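Cellulosome anchoring protein cohesin region (Clostridium thermocellum, PDB 4DH2) serves as the type I cohesin module of a cellulosome anchoring protein and binds a type I dockerin. Local coordinates at residues A[49-55]-A[87-93]. Residues are numbered along the deposited sequence; the frame is centred on the assembly and turned at random.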
loop_
_atom_site.group_PDB
_atom_site.type_symbol
_atom_site.label_atom_id
_atom_site.label_comp_id
_atom_site.label_asym_id
_atom_site.label_seq_id
_atom_site.Cartn_x
_atom_site.Cartn_y
_atom_site.Cartn_z
ATOM N N PHE A 49 3.551 5.984 0.013
ATOM C CA PHE A 49 2.203 5.603 -0.396
ATOM C C PHE A 49 1.785 4.339 0.270
ATOM O O PHE A 49 2.617 3.524 0.683
ATOM C CB PHE A 49 2.068 5.494 -1.923
ATOM C CG PHE A 49 2.783 4.297 -2.551
ATOM C CD1 PHE A 49 2.228 3.029 -2.525
ATOM C CD2 PHE A 49 3.997 4.474 -3.187
ATOM C CE1 PHE A 49 2.873 1.975 -3.134
ATOM C CE2 PHE A 49 4.647 3.436 -3.781
ATOM C CZ PHE A 49 4.088 2.172 -3.756
ATOM N N ASN A 50 0.471 4.173 0.387
ATOM C CA ASN A 50 -0.125 3.008 1.014
ATOM C C ASN A 50 -1.349 2.743 0.152
ATOM O O ASN A 50 -2.196 3.642 -0.032
ATOM C CB ASN A 50 -0.429 3.411 2.453
ATOM C CG ASN A 50 -1.041 2.322 3.331
ATOM O OD1 ASN A 50 -1.760 2.678 4.257
ATOM N ND2 ASN A 50 -0.747 1.039 3.099
ATOM N N LEU A 51 -1.410 1.531 -0.408
ATOM C CA LEU A 51 -2.399 1.189 -1.436
ATOM C C LEU A 51 -2.851 -0.255 -1.183
ATOM O O LEU A 51 -2.003 -1.094 -0.845
ATOM C CB LEU A 51 -1.703 1.303 -2.807
ATOM C CG LEU A 51 -2.422 0.918 -4.088
ATOM C CD1 LEU A 51 -3.682 1.689 -4.180
ATOM C CD2 LEU A 51 -1.513 1.279 -5.227
ATOM N N SER A 52 -4.151 -0.534 -1.330
ATOM C CA SER A 52 -4.701 -1.908 -1.239
ATOM C C SER A 52 -5.318 -2.320 -2.565
ATOM O O SER A 52 -5.996 -1.493 -3.245
ATOM C CB SER A 52 -5.848 -1.975 -0.202
ATOM O OG SER A 52 -5.353 -1.798 1.105
ATOM N N LEU A 53 -5.150 -3.598 -2.884
ATOM C CA LEU A 53 -5.836 -4.241 -4.005
ATOM C C LEU A 53 -6.596 -5.440 -3.498
ATOM O O LEU A 53 -6.188 -6.075 -2.517
ATOM C CB LEU A 53 -4.801 -4.766 -5.007
ATOM C CG LEU A 53 -3.900 -3.800 -5.742
ATOM C CD1 LEU A 53 -3.019 -4.608 -6.689
ATOM C CD2 LEU A 53 -4.702 -2.787 -6.499
ATOM N N TYR A 54 -7.679 -5.795 -4.189
ATOM C CA TYR A 54 -8.401 -7.004 -3.861
ATOM C C TYR A 54 -8.435 -7.893 -5.084
ATOM O O TYR A 54 -8.451 -7.394 -6.211
ATOM C CB TYR A 54 -9.824 -6.687 -3.507
ATOM C CG TYR A 54 -9.944 -5.896 -2.250
ATOM C CD1 TYR A 54 -9.956 -6.528 -1.023
ATOM C CD2 TYR A 54 -9.998 -4.512 -2.295
ATOM C CE1 TYR A 54 -10.071 -5.806 0.144
ATOM C CE2 TYR A 54 -10.126 -3.782 -1.134
ATOM C CZ TYR A 54 -10.152 -4.443 0.078
ATOM O OH TYR A 54 -10.270 -3.723 1.249
ATOM N N TYR A 55 -8.447 -9.189 -4.826
ATOM C CA TYR A 55 -8.595 -10.217 -5.858
ATOM C C TYR A 55 -9.631 -11.241 -5.432
ATOM O O TYR A 55 -9.997 -11.329 -4.256
ATOM C CB TYR A 55 -7.245 -10.899 -6.108
ATOM C CG TYR A 55 -6.633 -11.576 -4.887
ATOM C CD1 TYR A 55 -6.819 -12.921 -4.666
ATOM C CD2 TYR A 55 -5.870 -10.859 -3.950
ATOM C CE1 TYR A 55 -6.283 -13.550 -3.569
ATOM C CE2 TYR A 55 -5.326 -11.494 -2.824
ATOM C CZ TYR A 55 -5.550 -12.840 -2.638
ATOM O OH TYR A 55 -5.027 -13.521 -1.550
ATOM N N SER A 87 -8.578 -11.458 1.043
ATOM C CA SER A 87 -8.083 -11.460 -0.332
ATOM C C SER A 87 -7.636 -10.073 -0.713
ATOM O O SER A 87 -8.043 -9.539 -1.742
ATOM C CB SER A 87 -9.179 -11.922 -1.293
ATOM O OG SER A 87 -9.630 -13.204 -0.900
ATOM N N GLU A 88 -6.783 -9.508 0.134
ATOM C CA GLU A 88 -6.325 -8.145 -0.023
ATOM C C GLU A 88 -4.799 -8.119 -0.038
ATOM O O GLU A 88 -4.141 -8.800 0.754
ATOM C CB GLU A 88 -6.848 -7.289 1.146
ATOM C CG GLU A 88 -6.559 -5.793 0.979
ATOM C CD GLU A 88 -6.762 -4.960 2.258
ATOM O OE1 GLU A 88 -6.624 -5.498 3.381
ATOM O OE2 GLU A 88 -7.016 -3.744 2.128
ATOM N N ILE A 89 -4.232 -7.336 -0.947
ATOM C CA ILE A 89 -2.802 -7.121 -0.961
ATOM C C ILE A 89 -2.556 -5.662 -0.625
ATOM O O ILE A 89 -3.065 -4.746 -1.304
ATOM C CB ILE A 89 -2.194 -7.383 -2.322
ATOM C CG1 ILE A 89 -2.649 -8.731 -2.887
ATOM C CG2 ILE A 89 -0.678 -7.293 -2.218
ATOM C CD1 ILE A 89 -2.172 -8.939 -4.283
ATOM N N VAL A 90 -1.798 -5.437 0.434
ATOM C CA VAL A 90 -1.535 -4.083 0.916
ATOM C C VAL A 90 -0.064 -3.752 0.672
ATOM O O VAL A 90 0.826 -4.571 0.929
ATOM C CB VAL A 90 -1.862 -3.941 2.412
ATOM C CG1 VAL A 90 -1.844 -2.485 2.823
ATOM C CG2 VAL A 90 -3.233 -4.534 2.696
ATOM N N PHE A 91 0.178 -2.560 0.144
ATOM C CA PHE A 91 1.527 -2.086 -0.120
ATOM C C PHE A 91 1.806 -0.870 0.753
ATOM O O PHE A 91 0.928 -0.045 0.981
ATOM C CB PHE A 91 1.662 -1.627 -1.568
ATOM C CG PHE A 91 1.390 -2.692 -2.570
ATOM C CD1 PHE A 91 2.428 -3.472 -3.046
ATOM C CD2 PHE A 91 0.121 -2.908 -3.047
ATOM C CE1 PHE A 91 2.186 -4.471 -3.985
ATOM C CE2 PHE A 91 -0.118 -3.900 -3.993
ATOM C CZ PHE A 91 0.936 -4.666 -4.453
ATOM N N LEU A 92 3.043 -0.772 1.231
ATOM C CA LEU A 92 3.507 0.420 1.911
ATOM C C LEU A 92 4.899 0.779 1.409
ATOM O O LEU A 92 5.849 -0.038 1.464
ATOM C CB LEU A 92 3.529 0.182 3.406
ATOM C CG LEU A 92 3.996 1.407 4.202
ATOM C CD1 LEU A 92 2.966 2.547 4.136
ATOM C CD2 LEU A 92 4.236 0.977 5.634
ATOM N N PHE A 93 5.031 2.017 0.948
ATOM C CA PHE A 93 6.314 2.552 0.531
ATOM C C PHE A 93 6.614 3.812 1.296
ATOM O O PHE A 93 5.725 4.631 1.507
ATOM C CB PHE A 93 6.278 2.894 -0.956
ATOM C CG PHE A 93 7.457 3.695 -1.396
ATOM C CD1 PHE A 93 8.636 3.071 -1.756
ATOM C CD2 PHE A 93 7.404 5.071 -1.399
ATOM C CE1 PHE A 93 9.757 3.819 -2.119
ATOM C CE2 PHE A 93 8.516 5.837 -1.750
ATOM C CZ PHE A 93 9.709 5.200 -2.113
HETATM O O HOH W 1 -8.632 -1.465 2.624
HETATM O O HOH W 2 -12.059 -13.485 -2.620
HETATM O O HOH W 3 -6.980 -15.014 -0.203
#
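Asn50 and Leu51 both donate to the carbonyl oxygen of Phe91. Asn50 ND2 reaches Phe91 O at 2.9 Å in a nearly straight bond, with the acceptor lying in the amide plane. Leu51 N donates to Phe91 O at 3.1 Å, from the opposite face of its carbonyl plane. The Asn50 amide gets there because CG stands anti to the backbone N (chi1 -179°). Ser52 OG lies 2.8 Å from Glu88 OE2, but its proton may go instead to Glu138. A water joins Glu88 OE2 to Tyr54 OH, and the extended Glu88 chain runs alongside the Tyr54 ring, carboxylate and ring planes 10° apart. Antiparallel backbone bonds continue the ladder from Phe49 paired with Phe93 to Leu53 paired with Ile89, and Tyr55 N bonds Ser87 O.

The face carrying Phe49, Leu51, Leu53, Ile89, Phe91 and Phe93 is apolar. Phe93 CB sits over one face of the Phe49 ring, 3.3 Å from Phe49 CE2. Leu53 CD1 meets the Phe91 ring edge at CE2, 4.0 Å away. Beyond the last paired residues, Ser87 CB lies over the centre of the Tyr55 ring.

Phe110 and Leu113 pack against the apolar face. On the face of Asn50, Ser52, Glu88, Val90 and Leu92, Asn50 ND2 bonds Leu64 O and Glu88 OE1 bonds His66 ND1, both of the dockerin chain. The strand pair belongs to the dockerin-binding sheet of a cohesin beta-sandwich, one side on the dockerin, the other on the core.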